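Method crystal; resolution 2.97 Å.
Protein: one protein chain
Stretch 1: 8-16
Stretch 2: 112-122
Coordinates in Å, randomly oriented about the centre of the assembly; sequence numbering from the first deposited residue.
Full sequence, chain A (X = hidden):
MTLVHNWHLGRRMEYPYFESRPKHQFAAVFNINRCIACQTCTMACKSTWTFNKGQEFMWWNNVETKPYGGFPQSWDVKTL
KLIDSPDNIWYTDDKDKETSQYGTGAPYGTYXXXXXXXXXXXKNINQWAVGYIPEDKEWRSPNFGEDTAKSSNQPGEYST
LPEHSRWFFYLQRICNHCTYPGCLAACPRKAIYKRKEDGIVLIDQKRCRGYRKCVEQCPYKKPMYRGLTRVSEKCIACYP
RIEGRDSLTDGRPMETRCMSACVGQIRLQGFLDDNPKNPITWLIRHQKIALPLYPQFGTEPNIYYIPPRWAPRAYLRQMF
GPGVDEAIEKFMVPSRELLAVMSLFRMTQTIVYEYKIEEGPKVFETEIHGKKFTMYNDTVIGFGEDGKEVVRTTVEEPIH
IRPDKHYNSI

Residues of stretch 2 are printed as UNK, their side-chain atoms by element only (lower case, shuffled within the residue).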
# COMPACT_ATOMS: atom_id res chain seq x y z
N HIS A 8 -32.29 -0.17 -15.85
CA HIS A 8 -31.83 0.64 -14.72
C HIS A 8 -32.73 1.85 -14.55
O HIS A 8 -33.19 2.16 -13.44
CB HIS A 8 -30.38 1.11 -14.92
CG HIS A 8 -29.38 0.01 -14.96
ND1 HIS A 8 -28.05 0.23 -15.25
CD2 HIS A 8 -29.49 -1.32 -14.73
CE1 HIS A 8 -27.39 -0.91 -15.20
NE2 HIS A 8 -28.24 -1.87 -14.89
N LEU A 9 -33.00 2.56 -15.65
CA LEU A 9 -33.87 3.72 -15.61
C LEU A 9 -35.34 3.35 -15.61
O LEU A 9 -36.18 4.19 -15.30
CB LEU A 9 -33.59 4.64 -16.80
CG LEU A 9 -32.17 5.16 -16.99
CD1 LEU A 9 -32.12 6.11 -18.17
CD2 LEU A 9 -31.70 5.86 -15.73
N GLY A 10 -35.66 2.10 -15.94
CA GLY A 10 -37.06 1.71 -16.01
C GLY A 10 -37.80 2.46 -17.09
O GLY A 10 -39.02 2.67 -16.98
N ARG A 11 -37.09 2.89 -18.13
CA ARG A 11 -37.62 3.77 -19.15
C ARG A 11 -36.98 3.38 -20.47
O ARG A 11 -36.01 2.62 -20.51
CB ARG A 11 -37.34 5.24 -18.75
CG ARG A 11 -37.25 6.28 -19.87
CD ARG A 11 -37.33 7.70 -19.34
NE ARG A 11 -36.08 8.14 -18.71
CZ ARG A 11 -35.00 8.54 -19.39
NH1 ARG A 11 -35.01 8.55 -20.71
NH2 ARG A 11 -33.92 8.93 -18.73
N ARG A 12 -37.56 3.85 -21.56
CA ARG A 12 -36.96 3.69 -22.88
C ARG A 12 -36.09 4.91 -23.17
O ARG A 12 -36.49 6.05 -22.91
CB ARG A 12 -38.03 3.47 -23.95
CG ARG A 12 -38.45 2.00 -23.97
CD ARG A 12 -39.62 1.71 -24.89
NE ARG A 12 -39.26 1.85 -26.30
CZ ARG A 12 -38.62 0.93 -27.01
NH1 ARG A 12 -38.24 -0.21 -26.45
NH2 ARG A 12 -38.34 1.16 -28.28
N MET A 13 -34.91 4.66 -23.74
CA MET A 13 -33.82 5.62 -23.82
C MET A 13 -33.44 5.89 -25.27
O MET A 13 -33.71 5.08 -26.16
CB MET A 13 -32.61 5.09 -23.05
CG MET A 13 -31.47 6.07 -22.91
SD MET A 13 -29.95 5.12 -22.81
CE MET A 13 -30.33 4.20 -21.36
N GLU A 14 -32.81 7.03 -25.50
CA GLU A 14 -32.36 7.41 -26.84
C GLU A 14 -30.92 6.96 -27.04
O GLU A 14 -30.02 7.34 -26.28
CB GLU A 14 -32.47 8.92 -27.05
CG GLU A 14 -32.08 9.38 -28.45
CD GLU A 14 -33.20 9.17 -29.47
OE1 GLU A 14 -32.90 8.96 -30.66
OE2 GLU A 14 -34.38 9.23 -29.07
N TYR A 15 -30.69 6.17 -28.09
CA TYR A 15 -29.39 5.64 -28.46
C TYR A 15 -29.26 5.62 -29.98
O TYR A 15 -30.28 5.47 -30.68
CB TYR A 15 -29.16 4.23 -27.88
CG TYR A 15 -27.70 3.90 -27.73
CD1 TYR A 15 -26.87 4.70 -26.95
CD2 TYR A 15 -27.14 2.83 -28.40
CE1 TYR A 15 -25.52 4.42 -26.83
CE2 TYR A 15 -25.79 2.54 -28.28
CZ TYR A 15 -24.98 3.33 -27.49
OH TYR A 15 -23.64 3.04 -27.38
N PRO A 16 -28.04 5.80 -30.51
CA PRO A 16 -27.87 5.74 -31.98
C PRO A 16 -28.22 4.40 -32.59
O PRO A 16 -28.70 4.36 -33.74
CB PRO A 16 -26.38 6.06 -32.16
CG PRO A 16 -26.06 6.89 -30.96
CD PRO A 16 -26.81 6.27 -29.84
N UNK A 112 -36.92 10.07 -14.72
CA UNK A 112 -37.46 10.94 -15.76
C UNK A 112 -36.48 12.03 -16.15
O UNK A 112 -36.87 12.97 -16.86
c UNK A 112 -39.74 10.58 -14.62
c UNK A 112 -38.78 11.55 -15.30
c UNK A 112 -40.56 9.76 -15.60
o UNK A 112 -40.36 9.91 -16.82
o UNK A 112 -41.40 8.96 -15.14
N UNK A 113 -35.23 11.93 -15.72
CA UNK A 113 -34.20 12.86 -16.15
C UNK A 113 -33.56 12.43 -17.45
O UNK A 113 -33.71 11.30 -17.91
N UNK A 114 -32.81 13.36 -18.04
CA UNK A 114 -32.20 13.14 -19.34
C UNK A 114 -30.83 12.49 -19.19
O UNK A 114 -30.03 12.88 -18.33
c UNK A 114 -33.39 15.11 -20.38
o UNK A 114 -33.41 16.34 -20.61
c UNK A 114 -32.06 14.45 -20.11
o UNK A 114 -34.42 14.41 -20.36
N UNK A 115 -30.57 11.48 -20.02
CA UNK A 115 -29.27 10.84 -20.09
C UNK A 115 -28.30 11.72 -20.87
O UNK A 115 -28.68 12.72 -21.48
c UNK A 115 -29.38 9.46 -20.74
o UNK A 115 -29.59 9.61 -22.15
c UNK A 115 -30.54 8.69 -20.14
N UNK A 116 -27.02 11.34 -20.83
CA UNK A 116 -26.00 12.09 -21.57
C UNK A 116 -26.33 12.11 -23.06
O UNK A 116 -25.99 13.07 -23.76
c UNK A 116 -24.53 10.05 -21.78
c UNK A 116 -24.60 11.50 -21.31
c UNK A 116 -24.25 11.61 -19.83
c UNK A 116 -23.11 9.53 -21.94
N UNK A 117 -27.00 11.07 -23.56
CA UNK A 117 -27.43 11.07 -24.95
C UNK A 117 -28.59 12.02 -25.17
O UNK A 117 -28.61 12.78 -26.15
c UNK A 117 -25.63 8.46 -25.75
c UNK A 117 -24.89 6.70 -24.30
c UNK A 117 -24.68 7.50 -25.40
c UNK A 117 -26.98 7.80 -23.90
c UNK A 117 -26.78 8.61 -25.00
c UNK A 117 -26.04 6.85 -23.54
c UNK A 117 -27.80 9.65 -25.38
N UNK A 118 -29.58 12.01 -24.27
CA UNK A 118 -30.76 12.84 -24.43
C UNK A 118 -30.49 14.31 -24.15
O UNK A 118 -31.15 15.18 -24.73
o UNK A 118 -33.35 10.94 -21.69
o UNK A 118 -33.61 9.13 -22.90
c UNK A 118 -32.25 10.86 -23.80
c UNK A 118 -33.14 10.27 -22.72
c UNK A 118 -31.89 12.32 -23.54
N UNK A 119 -29.55 14.61 -23.25
CA UNK A 119 -29.14 16.00 -23.07
C UNK A 119 -28.53 16.54 -24.36
O UNK A 119 -28.81 17.67 -24.77
c UNK A 119 -28.15 16.13 -21.89
c UNK A 119 -28.87 15.91 -20.57
c UNK A 119 -27.47 17.49 -21.90
N UNK A 120 -27.70 15.73 -25.02
CA UNK A 120 -27.10 16.13 -26.28
C UNK A 120 -28.16 16.33 -27.35
O UNK A 120 -28.05 17.23 -28.19
c UNK A 120 -26.08 15.09 -26.73
N UNK A 121 -29.21 15.50 -27.33
CA UNK A 121 -30.26 15.60 -28.34
C UNK A 121 -31.11 16.85 -28.14
O UNK A 121 -31.40 17.57 -29.10
c UNK A 121 -31.13 14.34 -28.30
c UNK A 121 -33.84 12.77 -30.53
c UNK A 121 -32.06 14.19 -29.49
c UNK A 121 -32.77 12.85 -29.46
n UNK A 121 -33.70 13.87 -31.53
N UNK A 122 -31.51 17.13 -26.89
CA UNK A 122 -32.39 18.26 -26.64
C UNK A 122 -31.71 19.59 -26.95
O UNK A 122 -32.37 20.52 -27.42
n UNK A 122 -35.98 16.53 -21.71
c UNK A 122 -34.46 17.38 -23.48
c UNK A 122 -33.92 17.18 -24.88
c UNK A 122 -32.88 18.24 -25.19
c UNK A 122 -35.48 16.32 -23.10

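Position 112 carries three carbons, the third bearing two oxygens. Its CB points away from stretch 1, though the end swings nearer, and its CA lies 4.3 Å from Arg11 NE. Three carbons, the last of them the carboxylate carbon, make it Glu112. Position 113 has no side-chain atoms; its backbone O sits 2.5 Å from Arg11 NH2, close, but at too poor an angle to count as a hydrogen bond. With no side chain, it is Gly113.

Position 114 has two carbons, the second with two oxygens, and touches nothing on stretch 1: Asp114. Position 115 has one carbon carrying an oxygen and a carbon. That terminal carbon meets Leu9 CD1 at 3.6 Å and Met13 CG at 3.9 Å, a methyl packed against both, with Arg11 NH2 3.7 Å from the same carbon. The branch with one hydroxyl identifies Thr115, and it does a second job: OG1 caps the helix that follows, accepting from the backbone N of 118 at 3.2 Å and, weakly, from that of 117 at 3.3 Å.

Position 116 has four carbons forked at the first, one arm two carbons long: Ile116, out of reach of stretch 1. Position 117 is one carbon and a six-carbon ring with no oxygen. Its CB lies 3.3 Å from Glu14 O, and Tyr15 presents its edge to the ring face, with planes at 88°. This is Phe117, with Tyr15 CE1 3.5 Å from Phe117 CZ. Met13 SD approaches the same ring obliquely, 4.1 Å from Phe117 CD2.

Position 118 has three carbons, the third with two oxygens. One oxygen lies 2.7 Å from Arg11 NH1; the other accepts from Thr115 N at 3.3 Å. This is Glu118, whose OE2 takes the salt bridge with Arg11 and also a weak hydrogen bond from Glu14 N at 3.4 Å.

Position 119, one carbon carrying two, is Val119; position 120, a single carbon, is Ala120. Both lie out of reach of stretch 1. Position 121 has four carbons in a row ending in nitrogen, and a chain carbon packs 3.7 Å from Glu14 CG: Lys121, the carbon being CD. Position 122 has the same chain, Lys122, but stays out of reach and pairs with Asp114, Lys122 NZ to Asp114 OD2 at 2.8 Å.

The rule is economy. From the helix, 117 and 121 point toward stretch 1 and 118 starts sideways but brings its carboxylate to it, while 116, 119, 120 and 122 make no contact. Glu118 ties the two stretches by charge while its other oxygen holds the turn before the helix. Beside it, Thr115 and Phe117 supply apolar contacts to Leu9, Met13 and Tyr15, so one short segment both starts a helix and docks it.

Stretch 2 (112-122) EGDTIFEVAKK
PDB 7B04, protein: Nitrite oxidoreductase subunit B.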